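Local structure of Lmo0325 protein (Listeria monocytogenes EGD-e, 4RYK) at residues V96-L101 / T122-I127; S113-A118 / K146-D151; Y245-N250 / Q275-L280; I256-G261 / Q295-E300. The protein probably binds DNA as an Rgg-like transcriptional regulator, pairing a helix-turn-helix region with an all-helical C-terminal domain of the TPR clan. One frame throughout, in Å; residues are numbered along the deposited sequence.

In the fold
The four contacts fall into two pairs. Contacts 1 and 2 share helix 113-132, alternate along the chain and have centres 15 Å apart. Contacts 3 and 4 likewise share helix 243-259; their centres are 19 Å apart and their nearest atoms about 6 Å apart, without touching. The two pairs are separate: even contacts 1 and 3 have centres 32 Å apart and nearest atoms about 15 Å apart, and contacts 2 and 3 lie on opposite sides of the chain's centre. Contact 3 borders the second subunit through several residues, contact 2 through R116 alone. A glycan is bound at T30, G31, I32, I33 and S34, in the helix-turn-helix region, and none of the four contacts uses those residues.

Contact 1: residues V96-L101 / T122-I127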
loop_
_atom_site.group_PDB
_atom_site.type_symbol
_atom_site.label_atom_id
_atom_site.label_comp_id
_atom_site.label_asym_id
_atom_site.label_seq_id
_atom_site.Cartn_x
_atom_site.Cartn_y
_atom_site.Cartn_z
ATOM N N VAL A 96 17.168 12.791 -21.796
ATOM C CA VAL A 96 17.245 11.777 -22.836
ATOM C C VAL A 96 16.220 10.669 -22.604
ATOM O O VAL A 96 15.480 10.320 -23.504
ATOM C CB VAL A 96 18.667 11.202 -22.956
ATOM C CG1 VAL A 96 18.739 10.112 -24.023
ATOM C CG2 VAL A 96 19.660 12.324 -23.257
ATOM N N GLY A 97 16.106 10.174 -21.376
ATOM C CA GLY A 97 15.095 9.148 -21.058
ATOM C C GLY A 97 13.634 9.631 -21.218
ATOM O O GLY A 97 12.763 8.904 -21.700
HETATM N N MSE A 98 13.368 10.871 -20.840
HETATM C CA MSE A 98 12.023 11.409 -21.014
HETATM C C MSE A 98 11.674 11.496 -22.449
HETATM O O MSE A 98 10.521 11.248 -22.830
HETATM C CB MSE A 98 11.923 12.826 -20.524
HETATM C CG MSE A 98 12.320 12.842 -19.080
HETATM SE SE MSE A 98 11.364 14.342 -18.309
HETATM C CE MSE A 98 12.322 14.294 -16.619
ATOM N N GLN A 99 12.639 11.904 -23.282
ATOM C CA GLN A 99 12.354 12.025 -24.709
ATOM C C GLN A 99 12.001 10.648 -25.302
ATOM O O GLN A 99 11.106 10.534 -26.142
ATOM C CB GLN A 99 13.542 12.628 -25.445
ATOM C CG GLN A 99 13.380 12.732 -26.949
ATOM C CD GLN A 99 12.290 13.710 -27.326
ATOM O OE1 GLN A 99 12.314 14.882 -26.944
ATOM N NE2 GLN A 99 11.315 13.223 -28.074
ATOM N N ALA A 100 12.684 9.614 -24.841
ATOM C CA ALA A 100 12.372 8.230 -25.258
ATOM C C ALA A 100 10.993 7.790 -24.765
ATOM O O ALA A 100 10.192 7.194 -25.498
ATOM C CB ALA A 100 13.451 7.277 -24.729
ATOM N N LEU A 101 10.690 8.097 -23.515
ATOM C CA LEU A 101 9.341 7.845 -23.049
ATOM C C LEU A 101 8.318 8.598 -23.908
ATOM O O LEU A 101 7.271 8.054 -24.261
ATOM C CB LEU A 101 9.211 8.218 -21.597
ATOM C CG LEU A 101 7.841 7.956 -21.000
ATOM C CD1 LEU A 101 7.516 6.479 -21.052
ATOM C CD2 LEU A 101 7.797 8.436 -19.577
ATOM N N THR A 122 6.635 19.600 -21.330
ATOM C CA THR A 122 6.971 20.732 -20.481
ATOM C C THR A 122 8.172 20.412 -19.629
ATOM O O THR A 122 9.000 21.295 -19.372
ATOM C CB THR A 122 5.847 21.222 -19.548
ATOM O OG1 THR A 122 5.497 20.211 -18.594
ATOM C CG2 THR A 122 4.624 21.585 -20.334
ATOM N N ARG A 123 8.264 19.166 -19.182
ATOM C CA ARG A 123 9.356 18.766 -18.302
ATOM C C ARG A 123 10.648 18.751 -19.099
ATOM O O ARG A 123 11.695 19.161 -18.606
ATOM C CB ARG A 123 9.032 17.398 -17.664
ATOM C CG ARG A 123 10.013 16.868 -16.648
ATOM C CD ARG A 123 10.340 17.838 -15.537
ATOM N NE ARG A 123 9.272 17.971 -14.584
ATOM C CZ ARG A 123 9.343 17.581 -13.310
ATOM N NH1 ARG A 123 10.446 17.026 -12.807
ATOM N NH2 ARG A 123 8.298 17.766 -12.528
ATOM N N ILE A 124 10.587 18.329 -20.346
ATOM C CA ILE A 124 11.809 18.387 -21.184
ATOM C C ILE A 124 12.246 19.844 -21.495
ATOM O O ILE A 124 13.422 20.156 -21.411
ATOM C CB ILE A 124 11.652 17.573 -22.479
ATOM C CG1 ILE A 124 11.535 16.069 -22.164
ATOM C CG2 ILE A 124 12.805 17.850 -23.455
ATOM C CD1 ILE A 124 10.742 15.297 -23.203
ATOM N N GLN A 125 11.318 20.740 -21.811
ATOM C CA GLN A 125 11.690 22.158 -22.008
ATOM C C GLN A 125 12.257 22.766 -20.702
ATOM O O GLN A 125 13.292 23.440 -20.727
ATOM C CB GLN A 125 10.525 23.030 -22.483
ATOM C CG GLN A 125 9.803 22.584 -23.746
ATOM C CD GLN A 125 8.437 23.266 -23.905
ATOM O OE1 GLN A 125 7.750 23.590 -22.924
ATOM N NE2 GLN A 125 8.033 23.476 -25.143
ATOM N N THR A 126 11.630 22.506 -19.557
ATOM C CA THR A 126 12.152 23.031 -18.297
ATOM C C THR A 126 13.569 22.553 -17.969
ATOM O O THR A 126 14.424 23.375 -17.618
ATOM C CB THR A 126 11.241 22.685 -17.128
ATOM O OG1 THR A 126 9.950 23.175 -17.454
ATOM C CG2 THR A 126 11.709 23.350 -15.848
ATOM N N ILE A 127 13.815 21.249 -18.088
ATOM C CA ILE A 127 15.133 20.697 -17.770
ATOM C C ILE A 127 16.213 21.235 -18.723
ATOM O O ILE A 127 17.253 21.676 -18.285
ATOM C CB ILE A 127 15.126 19.159 -17.824
ATOM C CG1 ILE A 127 14.250 18.613 -16.689
ATOM C CG2 ILE A 127 16.553 18.611 -17.735
ATOM C CD1 ILE A 127 13.967 17.131 -16.776
#
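The carbonyl oxygen T122 O is held by two donors one helical turn on. T126 N supplies the ordinary helical bond, and the hydroxyl T126 OG1 adds a second at 2.8 Å to T122 O, lying 33° out of the carbonyl plane. Both bonds stay inside 122-127, and the meeting with the partner helix is largely apolar. Selenomethionine M98 carries that meeting. Its CG stands anti to the carbonyl carbon (chi1 -58°) and the chain runs extended beyond it, so CB faces I124, while SE and CE lie against R123 and I127. M98 CB lies 3.7 Å from I124 CG1. Further out, the side chains of M98 and R123 cross obliquely, M98 SE coming to 3.3 Å from R123 CG; the R123 chain, bent at chi2 and chi3, then carries its guanidinium away. At the tip, M98 CE and I127 CD1 meet end to end at 3.3 Å, tighter than an ordinary carbon contact, which indicates close packing here. I124 CD1 also reaches Q99 N at 3.9 Å. The side chain of Q99 crosses that of I124 at about a right angle, with Q99 OE1 4.1 Å from I124 CD1, while NE2 bonds to D103 further along its own helix. The axes run nearly antiparallel, 159° between directions and 9.9 Å apart, as expected for consecutive helices folded back as an alpha-alpha hairpin. Helix 82-91 packs against this hairpin: L89 and S90 touch M98, and F86 and S90 touch R123. From helix 95-108 itself, V95 and L102 add to the packing on I124, and V95 touches I127.

Contact 2: residues S113-A118 / K146-D151; sequences SEVRKA and KKIIHD
I148 points toward the facing helix, and its atoms can be followed outward. I148 CB stands 4.2 Å from A118 CB. There the chain branches: I148 CG2, anti to the backbone N, settles against 113-118, at 3.9 Å from A118 CB and also 3.9 Å from the carbonyl oxygen E114 O, with V115 CG2 slightly further off. The other branch, led by CG1 (chi1 -79°), ends in I148 CD1, which lies 4.1 Å from E114 OE2 as the two side chains cross obliquely. The carboxylate of E114 also has K117 NZ nearby, but only as a long ion pair through OE1. Next along, I149 CG1 meets two groups, A118 CB at 4.1 Å and V115 CG1 at 4.2 Å. The methyl of A118 thus sits against both isoleucines, and its small size is consistent with the close backbones: the CA atoms of V115 and I149 are 5.6 Å apart. Outside the segments, Y145 touches A118 and Y152 touches V115. The short axes pass at 8.9 Å with a crossing angle of -135°, an obliquely antiparallel pairing of successive helices such as builds the all-helical, TPR-clan Rgg C-terminal domain.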
loop_
_atom_site.group_PDB
_atom_site.type_symbol
_atom_site.label_atom_id
_atom_site.label_comp_id
_atom_site.label_asym_id
_atom_site.label_seq_id
_atom_site.Cartn_x
_atom_site.Cartn_y
_atom_site.Cartn_z
ATOM N N SER A 113 -3.708 10.600 -24.584
ATOM C CA SER A 113 -2.352 10.642 -24.109
ATOM C C SER A 113 -1.829 12.084 -24.286
ATOM O O SER A 113 -0.699 12.385 -23.870
ATOM C CB SER A 113 -1.515 9.586 -24.830
ATOM O OG SER A 113 -1.623 9.695 -26.239
ATOM N N GLU A 114 -2.669 12.987 -24.844
ATOM C CA GLU A 114 -2.304 14.405 -25.026
ATOM C C GLU A 114 -1.817 15.055 -23.740
ATOM O O GLU A 114 -0.799 15.778 -23.731
ATOM C CB GLU A 114 -3.456 15.252 -25.581
ATOM C CG GLU A 114 -3.676 15.219 -27.088
ATOM C CD GLU A 114 -2.428 15.511 -27.910
ATOM O OE1 GLU A 114 -2.008 14.592 -28.658
ATOM O OE2 GLU A 114 -1.874 16.643 -27.814
ATOM N N VAL A 115 -2.502 14.804 -22.642
ATOM C CA VAL A 115 -2.112 15.453 -21.380
ATOM C C VAL A 115 -0.817 14.885 -20.884
ATOM O O VAL A 115 0.044 15.617 -20.461
ATOM C CB VAL A 115 -3.158 15.298 -20.298
ATOM C CG1 VAL A 115 -2.764 16.055 -19.051
ATOM C CG2 VAL A 115 -4.400 15.892 -20.809
ATOM N N ARG A 116 -0.656 13.576 -20.961
ATOM C CA ARG A 116 0.606 12.976 -20.516
ATOM C C ARG A 116 1.739 13.446 -21.366
ATOM O O ARG A 116 2.825 13.761 -20.852
ATOM C CB ARG A 116 0.505 11.463 -20.510
ATOM C CG ARG A 116 -0.352 10.974 -19.357
ATOM C CD ARG A 116 -0.438 9.461 -19.337
ATOM N NE ARG A 116 -1.155 8.893 -18.183
ATOM C CZ ARG A 116 -1.142 7.590 -17.917
ATOM N NH1 ARG A 116 -0.468 6.763 -18.711
ATOM N NH2 ARG A 116 -1.815 7.097 -16.889
ATOM N N LYS A 117 1.509 13.524 -22.663
ATOM C CA LYS A 117 2.550 14.067 -23.568
ATOM C C LYS A 117 2.879 15.501 -23.263
ATOM O O LYS A 117 4.043 15.883 -23.281
ATOM C CB LYS A 117 2.140 13.943 -25.013
ATOM C CG LYS A 117 2.119 12.494 -25.445
ATOM C CD LYS A 117 1.965 12.337 -26.945
ATOM C CE LYS A 117 0.555 12.579 -27.418
ATOM N NZ LYS A 117 0.234 11.578 -28.483
ATOM N N ALA A 118 1.860 16.292 -22.937
ATOM C CA ALA A 118 2.113 17.700 -22.609
ATOM C C ALA A 118 2.974 17.791 -21.356
ATOM O O ALA A 118 3.877 18.613 -21.243
ATOM C CB ALA A 118 0.797 18.462 -22.452
ATOM N N LYS A 146 0.691 24.089 -21.433
ATOM C CA LYS A 146 -0.014 24.455 -20.204
ATOM C C LYS A 146 -1.519 24.534 -20.459
ATOM O O LYS A 146 -2.327 24.140 -19.629
ATOM C CB LYS A 146 0.463 25.797 -19.705
ATOM C CG LYS A 146 1.934 25.832 -19.301
ATOM C CD LYS A 146 2.477 27.252 -19.409
ATOM C CE LYS A 146 1.673 28.269 -18.592
ATOM N NZ LYS A 146 1.723 29.624 -19.217
ATOM N N LYS A 147 -1.885 25.041 -21.627
ATOM C CA LYS A 147 -3.271 25.074 -22.024
ATOM C C LYS A 147 -3.880 23.672 -22.120
ATOM O O LYS A 147 -5.022 23.440 -21.712
ATOM C CB LYS A 147 -3.400 25.783 -23.358
ATOM C CG LYS A 147 -4.828 25.870 -23.863
ATOM C CD LYS A 147 -4.881 26.776 -25.085
ATOM C CE LYS A 147 -6.037 26.408 -26.009
ATOM N NZ LYS A 147 -7.315 26.586 -25.288
ATOM N N ILE A 148 -3.145 22.740 -22.696
ATOM C CA ILE A 148 -3.659 21.375 -22.803
ATOM C C ILE A 148 -3.962 20.791 -21.414
ATOM O O ILE A 148 -4.966 20.146 -21.199
ATOM C CB ILE A 148 -2.679 20.484 -23.572
ATOM C CG1 ILE A 148 -2.819 20.744 -25.067
ATOM C CG2 ILE A 148 -2.939 19.000 -23.300
ATOM C CD1 ILE A 148 -1.653 20.193 -25.876
ATOM N N ILE A 149 -3.079 21.029 -20.478
ATOM C CA ILE A 149 -3.220 20.473 -19.148
ATOM C C ILE A 149 -4.380 21.170 -18.433
ATOM O O ILE A 149 -5.250 20.533 -17.874
ATOM C CB ILE A 149 -1.914 20.658 -18.357
ATOM C CG1 ILE A 149 -0.824 19.805 -18.990
ATOM C CG2 ILE A 149 -2.131 20.301 -16.879
ATOM C CD1 ILE A 149 0.577 20.285 -18.651
ATOM N N HIS A 150 -4.392 22.494 -18.491
ATOM C CA HIS A 150 -5.501 23.263 -17.936
ATOM C C HIS A 150 -6.844 22.782 -18.462
ATOM O O HIS A 150 -7.796 22.587 -17.686
ATOM C CB HIS A 150 -5.368 24.760 -18.246
ATOM C CG HIS A 150 -6.599 25.523 -17.915
ATOM N ND1 HIS A 150 -7.653 25.654 -18.802
ATOM C CD2 HIS A 150 -6.995 26.110 -16.765
ATOM C CE1 HIS A 150 -8.633 26.327 -18.216
ATOM N NE2 HIS A 150 -8.255 26.626 -16.985
ATOM N N ASP A 151 -6.916 22.622 -19.774
ATOM C CA ASP A 151 -8.198 22.330 -20.417
ATOM C C ASP A 151 -8.662 20.900 -20.173
ATOM O O ASP A 151 -9.853 20.630 -20.256
ATOM C CB ASP A 151 -8.135 22.535 -21.920
ATOM C CG ASP A 151 -8.052 24.008 -22.320
ATOM O OD1 ASP A 151 -8.192 24.876 -21.450
ATOM O OD2 ASP A 151 -7.826 24.270 -23.506
#

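Contact 3: residues Y245-N250 / Q275-L280; sequences YRIVAN and QTWKEL
Helices 243-259 and 263-279 follow one another in the chain and pack as an antiparallel alpha-alpha hairpin, their short axes 157° apart in direction and 10.6 Å apart. The central pair is I247 and W277, whose side chains slide past each other in opposite directions. I247 CG2, anti to its backbone N, lies over one face of the indole: it is 3.6 Å from the centroid of the five-membered ring, 21° off the normal, a CH-pi contact, and just 3.4 Å from W277 CE2. The second branch ends in I247 CD1, which lies near W277 NE1 and W277 CD1. V248 takes a different position: V248 CG2 meets the ring rim in plane, 3.6 Å from W277 CZ2. Methyl groups thus meet the indole both over a face and at its edge, and the ring itself stacks with Y289 of helix 283-300. The two branches of T276 have different partners. T276 CG2, anti to the backbone N, is 3.9 Å from I247 CD1, whereas OG1 hydrogen-bonds to R272 O of the preceding turn. L280, where the chain leaves helical geometry, brings its CD1 to 4.0 Å from I247 CD1. The second subunit borders this region: N250 ND2 bonds to its E279 O, R246 NH1 to its L280 O, and E279 OE1 forms a salt bridge with its R272. The other carboxylate oxygen of E279 is held within the helix, where Q275 NE2 donates to E279 OE2 over 3.2 Å at a nearly straight 170°, from above the carboxylate plane.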
loop_
_atom_site.group_PDB
_atom_site.type_symbol
_atom_site.label_atom_id
_atom_site.label_comp_id
_atom_site.label_asym_id
_atom_site.label_seq_id
_atom_site.Cartn_x
_atom_site.Cartn_y
_atom_site.Cartn_z
ATOM N N TYR A 245 4.822 10.255 6.620
ATOM C CA TYR A 245 4.206 11.537 6.411
ATOM C C TYR A 245 3.762 12.225 7.686
ATOM O O TYR A 245 3.537 13.425 7.691
ATOM C CB TYR A 245 3.054 11.428 5.404
ATOM C CG TYR A 245 3.589 11.224 4.023
ATOM C CD1 TYR A 245 4.190 12.252 3.350
ATOM C CD2 TYR A 245 3.538 9.986 3.422
ATOM C CE1 TYR A 245 4.740 12.084 2.078
ATOM C CE2 TYR A 245 4.072 9.790 2.167
ATOM C CZ TYR A 245 4.657 10.856 1.487
ATOM O OH TYR A 245 5.151 10.662 0.220
ATOM N N ARG A 246 3.654 11.494 8.788
ATOM C CA ARG A 246 3.426 12.130 10.080
ATOM C C ARG A 246 4.689 12.890 10.483
ATOM O O ARG A 246 4.626 13.904 11.164
ATOM C CB ARG A 246 3.041 11.099 11.135
ATOM C CG ARG A 246 1.766 10.370 10.766
ATOM C CD ARG A 246 1.283 9.565 11.941
ATOM N NE ARG A 246 0.152 8.705 11.618
ATOM C CZ ARG A 246 -0.567 8.061 12.524
ATOM N NH1 ARG A 246 -0.263 8.187 13.792
ATOM N NH2 ARG A 246 -1.577 7.280 12.168
ATOM N N ILE A 247 5.855 12.419 10.037
ATOM C CA ILE A 247 7.094 13.102 10.365
ATOM C C ILE A 247 7.111 14.407 9.563
ATOM O O ILE A 247 7.415 15.495 10.088
ATOM C CB ILE A 247 8.350 12.272 10.025
ATOM C CG1 ILE A 247 8.362 10.918 10.737
ATOM C CG2 ILE A 247 9.610 13.029 10.440
ATOM C CD1 ILE A 247 9.406 9.977 10.135
ATOM N N VAL A 248 6.758 14.275 8.299
ATOM C CA VAL A 248 6.671 15.434 7.394
ATOM C C VAL A 248 5.746 16.486 7.967
ATOM O O VAL A 248 6.121 17.682 8.037
ATOM C CB VAL A 248 6.209 15.038 6.001
ATOM C CG1 VAL A 248 6.112 16.280 5.121
ATOM C CG2 VAL A 248 7.162 14.034 5.361
ATOM N N ALA A 249 4.558 16.052 8.399
ATOM C CA ALA A 249 3.590 16.967 9.056
ATOM C C ALA A 249 4.166 17.637 10.309
ATOM O O ALA A 249 3.962 18.834 10.531
ATOM C CB ALA A 249 2.314 16.230 9.412
ATOM N N ASN A 250 4.918 16.882 11.111
ATOM C CA ASN A 250 5.566 17.472 12.275
ATOM C C ASN A 250 6.580 18.534 11.870
ATOM O O ASN A 250 6.645 19.587 12.522
ATOM C CB ASN A 250 6.267 16.442 13.171
ATOM C CG ASN A 250 5.296 15.630 14.039
ATOM O OD1 ASN A 250 4.129 15.978 14.207
ATOM N ND2 ASN A 250 5.805 14.547 14.617
ATOM N N GLN A 275 15.861 14.760 13.045
ATOM C CA GLN A 275 16.511 13.711 13.831
ATOM C C GLN A 275 15.776 12.392 13.727
ATOM O O GLN A 275 16.387 11.334 13.762
ATOM C CB GLN A 275 16.574 14.163 15.291
ATOM C CG GLN A 275 17.289 13.259 16.284
ATOM C CD GLN A 275 18.723 12.886 15.924
ATOM O OE1 GLN A 275 19.479 13.679 15.328
ATOM N NE2 GLN A 275 19.113 11.643 16.306
ATOM N N THR A 276 14.451 12.458 13.622
ATOM C CA THR A 276 13.643 11.277 13.517
ATOM C C THR A 276 13.885 10.612 12.192
ATOM O O THR A 276 14.032 9.397 12.131
ATOM C CB THR A 276 12.150 11.570 13.708
ATOM O OG1 THR A 276 11.923 12.049 15.040
ATOM C CG2 THR A 276 11.364 10.298 13.546
ATOM N N TRP A 277 13.937 11.385 11.112
ATOM C CA TRP A 277 14.285 10.781 9.833
ATOM C C TRP A 277 15.667 10.088 9.910
ATOM O O TRP A 277 15.866 9.008 9.310
ATOM C CB TRP A 277 14.296 11.799 8.698
ATOM C CG TRP A 277 12.930 12.116 8.153
ATOM C CD1 TRP A 277 12.009 11.230 7.720
ATOM C CD2 TRP A 277 12.376 13.401 7.949
ATOM N NE1 TRP A 277 10.908 11.870 7.273
ATOM C CE2 TRP A 277 11.101 13.218 7.427
ATOM C CE3 TRP A 277 12.814 14.699 8.218
ATOM C CZ2 TRP A 277 10.268 14.277 7.108
ATOM C CZ3 TRP A 277 11.985 15.742 7.939
ATOM C CH2 TRP A 277 10.723 15.525 7.371
ATOM N N LYS A 278 16.606 10.686 10.638
ATOM C CA LYS A 278 17.924 10.063 10.796
ATOM C C LYS A 278 17.835 8.782 11.555
ATOM O O LYS A 278 18.430 7.798 11.140
ATOM C CB LYS A 278 18.932 10.941 11.512
ATOM C CG LYS A 278 19.380 12.072 10.631
ATOM C CD LYS A 278 20.337 13.001 11.338
ATOM C CE LYS A 278 20.610 14.206 10.464
ATOM N NZ LYS A 278 21.517 15.160 11.148
ATOM N N GLU A 279 17.081 8.801 12.642
ATOM C CA GLU A 279 17.012 7.632 13.514
ATOM C C GLU A 279 16.332 6.459 12.830
ATOM O O GLU A 279 16.578 5.315 13.184
ATOM C CB GLU A 279 16.268 7.993 14.758
ATOM C CG GLU A 279 17.062 8.917 15.642
ATOM C CD GLU A 279 16.251 9.399 16.821
ATOM O OE1 GLU A 279 15.025 9.171 16.814
ATOM O OE2 GLU A 279 16.829 9.987 17.744
ATOM N N LEU A 280 15.478 6.772 11.851
ATOM C CA LEU A 280 14.758 5.757 11.096
ATOM C C LEU A 280 15.410 5.454 9.752
ATOM O O LEU A 280 14.789 4.813 8.931
ATOM C CB LEU A 280 13.273 6.122 10.874
ATOM C CG LEU A 280 12.445 6.399 12.138
ATOM C CD1 LEU A 280 11.027 6.764 11.766
ATOM C CD2 LEU A 280 12.402 5.202 13.065
#

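Contact 4: residues I256-G261 / Q295-E300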
loop_
_atom_site.group_PDB
_atom_site.type_symbol
_atom_site.label_atom_id
_atom_site.label_comp_id
_atom_site.label_asym_id
_atom_site.label_seq_id
_atom_site.Cartn_x
_atom_site.Cartn_y
_atom_site.Cartn_z
ATOM N N ILE A 256 5.620 26.413 10.507
ATOM C CA ILE A 256 4.511 27.323 10.678
ATOM C C ILE A 256 4.489 27.972 12.056
ATOM O O ILE A 256 4.208 29.173 12.184
ATOM C CB ILE A 256 3.190 26.639 10.371
ATOM C CG1 ILE A 256 3.157 26.281 8.867
ATOM C CG2 ILE A 256 2.033 27.559 10.744
ATOM C CD1 ILE A 256 1.902 25.573 8.415
ATOM N N TRP A 257 4.814 27.209 13.075
ATOM C CA TRP A 257 4.974 27.810 14.389
ATOM C C TRP A 257 6.023 28.907 14.386
ATOM O O TRP A 257 5.809 29.975 14.992
ATOM C CB TRP A 257 5.309 26.767 15.452
ATOM C CG TRP A 257 4.104 26.007 15.918
ATOM C CD1 TRP A 257 2.809 26.418 15.876
ATOM C CD2 TRP A 257 4.089 24.704 16.509
ATOM N NE1 TRP A 257 1.992 25.452 16.403
ATOM C CE2 TRP A 257 2.755 24.399 16.816
ATOM C CE3 TRP A 257 5.084 23.778 16.838
ATOM C CZ2 TRP A 257 2.376 23.187 17.406
ATOM C CZ3 TRP A 257 4.711 22.582 17.445
ATOM C CH2 TRP A 257 3.363 22.301 17.720
HETATM N N MSE A 258 7.140 28.687 13.704
HETATM C CA MSE A 258 8.174 29.721 13.650
HETATM C C MSE A 258 7.646 30.978 13.021
HETATM O O MSE A 258 7.891 32.061 13.486
HETATM C CB MSE A 258 9.417 29.233 12.913
HETATM C CG MSE A 258 10.064 28.109 13.698
HETATM SE SE MSE A 258 11.861 27.657 13.078
HETATM C CE MSE A 258 11.342 26.240 11.845
ATOM N N LYS A 259 6.897 30.825 11.960
ATOM C CA LYS A 259 6.264 31.931 11.300
ATOM C C LYS A 259 5.169 32.564 12.128
ATOM O O LYS A 259 4.857 33.709 11.912
ATOM C CB LYS A 259 5.620 31.461 10.005
ATOM C CG LYS A 259 6.602 31.123 8.909
ATOM C CD LYS A 259 7.232 32.379 8.346
ATOM C CE LYS A 259 6.263 33.152 7.476
ATOM N NZ LYS A 259 6.418 34.600 7.765
ATOM N N GLU A 260 4.541 31.824 13.028
ATOM C CA GLU A 260 3.503 32.416 13.846
ATOM C C GLU A 260 4.092 32.992 15.125
ATOM O O GLU A 260 3.386 33.097 16.115
ATOM C CB GLU A 260 2.431 31.381 14.175
ATOM C CG GLU A 260 1.569 31.022 12.977
ATOM C CD GLU A 260 0.682 29.808 13.218
ATOM O OE1 GLU A 260 0.965 28.993 14.136
ATOM O OE2 GLU A 260 -0.304 29.657 12.470
ATOM N N GLY A 261 5.387 33.314 15.116
ATOM C CA GLY A 261 6.091 33.748 16.328
ATOM C C GLY A 261 6.355 32.742 17.446
ATOM O O GLY A 261 6.849 33.117 18.503
ATOM N N GLN A 295 17.501 27.310 4.836
ATOM C CA GLN A 295 17.104 28.341 3.881
ATOM C C GLN A 295 15.907 29.067 4.451
ATOM O O GLN A 295 15.779 30.278 4.364
ATOM C CB GLN A 295 16.776 27.699 2.522
ATOM C CG GLN A 295 18.009 27.101 1.831
ATOM C CD GLN A 295 18.952 28.178 1.277
ATOM O OE1 GLN A 295 18.529 29.040 0.498
ATOM N NE2 GLN A 295 20.238 28.130 1.663
ATOM N N PHE A 296 15.042 28.320 5.104
ATOM C CA PHE A 296 13.872 28.918 5.710
ATOM C C PHE A 296 14.291 29.905 6.812
ATOM O O PHE A 296 13.783 31.027 6.877
ATOM C CB PHE A 296 12.982 27.815 6.239
ATOM C CG PHE A 296 11.919 28.286 7.148
ATOM C CD1 PHE A 296 12.142 28.353 8.501
ATOM C CD2 PHE A 296 10.675 28.648 6.649
ATOM C CE1 PHE A 296 11.140 28.780 9.349
ATOM C CE2 PHE A 296 9.659 29.045 7.499
ATOM C CZ PHE A 296 9.893 29.120 8.856
ATOM N N LEU A 297 15.227 29.501 7.663
ATOM C CA LEU A 297 15.679 30.367 8.743
ATOM C C LEU A 297 16.261 31.655 8.170
ATOM O O LEU A 297 16.028 32.734 8.685
ATOM C CB LEU A 297 16.753 29.678 9.565
ATOM C CG LEU A 297 16.340 28.483 10.412
ATOM C CD1 LEU A 297 17.548 27.931 11.177
ATOM C CD2 LEU A 297 15.197 28.855 11.344
ATOM N N GLU A 298 17.021 31.525 7.096
ATOM C CA GLU A 298 17.512 32.671 6.381
ATOM C C GLU A 298 16.453 33.559 5.716
ATOM O O GLU A 298 16.403 34.753 5.982
ATOM C CB GLU A 298 18.492 32.211 5.331
ATOM C CG GLU A 298 19.920 32.483 5.726
ATOM C CD GLU A 298 20.725 32.762 4.507
ATOM O OE1 GLU A 298 20.553 31.967 3.557
ATOM O OE2 GLU A 298 21.471 33.754 4.489
ATOM N N LYS A 299 15.637 33.001 4.833
ATOM C CA LYS A 299 14.605 33.795 4.201
ATOM C C LYS A 299 13.822 34.484 5.306
ATOM O O LYS A 299 13.742 35.692 5.353
ATOM C CB LYS A 299 13.672 32.912 3.379
ATOM C CG LYS A 299 12.489 33.656 2.785
ATOM C CD LYS A 299 11.716 32.781 1.806
ATOM C CE LYS A 299 10.370 33.379 1.420
ATOM N NZ LYS A 299 10.391 34.869 1.303
ATOM N N GLU A 300 13.293 33.714 6.245
ATOM C CA GLU A 300 12.454 34.298 7.274
ATOM C C GLU A 300 13.248 35.134 8.236
ATOM O O GLU A 300 12.676 35.860 9.035
ATOM C CB GLU A 300 11.737 33.222 8.050
ATOM C CG GLU A 300 10.969 32.261 7.161
ATOM C CD GLU A 300 10.196 32.956 6.059
ATOM O OE1 GLU A 300 9.457 33.913 6.382
ATOM O OE2 GLU A 300 10.320 32.526 4.882
#
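K259 NZ and E300 OE1 form a salt bridge at 3.4 Å, too long for more than a weak hydrogen bond. The methylene K259 CD comes nearer, at 3.3 Å from E300 OE1, because the lysine chain, bent at chi2, chi3 and chi4, folds back and crosses the acid at about a right angle. NZ has another partner, a weak bond to N218. E300 is itself bent at chi2, and its CG lies over one face of the F296 ring of its own helix. The far rim of that ring is turned to the other helix: K259 CG meets the edge at 3.9 Å from F296 CZ, and M258 CB lies near the ring plane. This joins helix 243-259 to helix 283-300, which follows helix 263-279 in the chain, within an all-helical region that probably belongs to the TPR-clan domain. Helix 243-259 ends here in a Schellman motif, in which E262 N returns to W257 O and G261 N to M258 O (3.2 Å), with G261 at a positive phi of 70°. Selenomethionine M258, whose carbonyl takes part in that motif, turns sharply at chi3 (-93°). M258 SE makes a Met-aromatic contact at the ring edge, 5.3 Å from the F296 centroid and 77° off the normal, while M258 CE comes obliquely to 3.6 Å from F296 CE1. M258 SE also touches L297 CD2 at 3.9 Å, and Y267 of helix 263-279 packs on both M258 and L297.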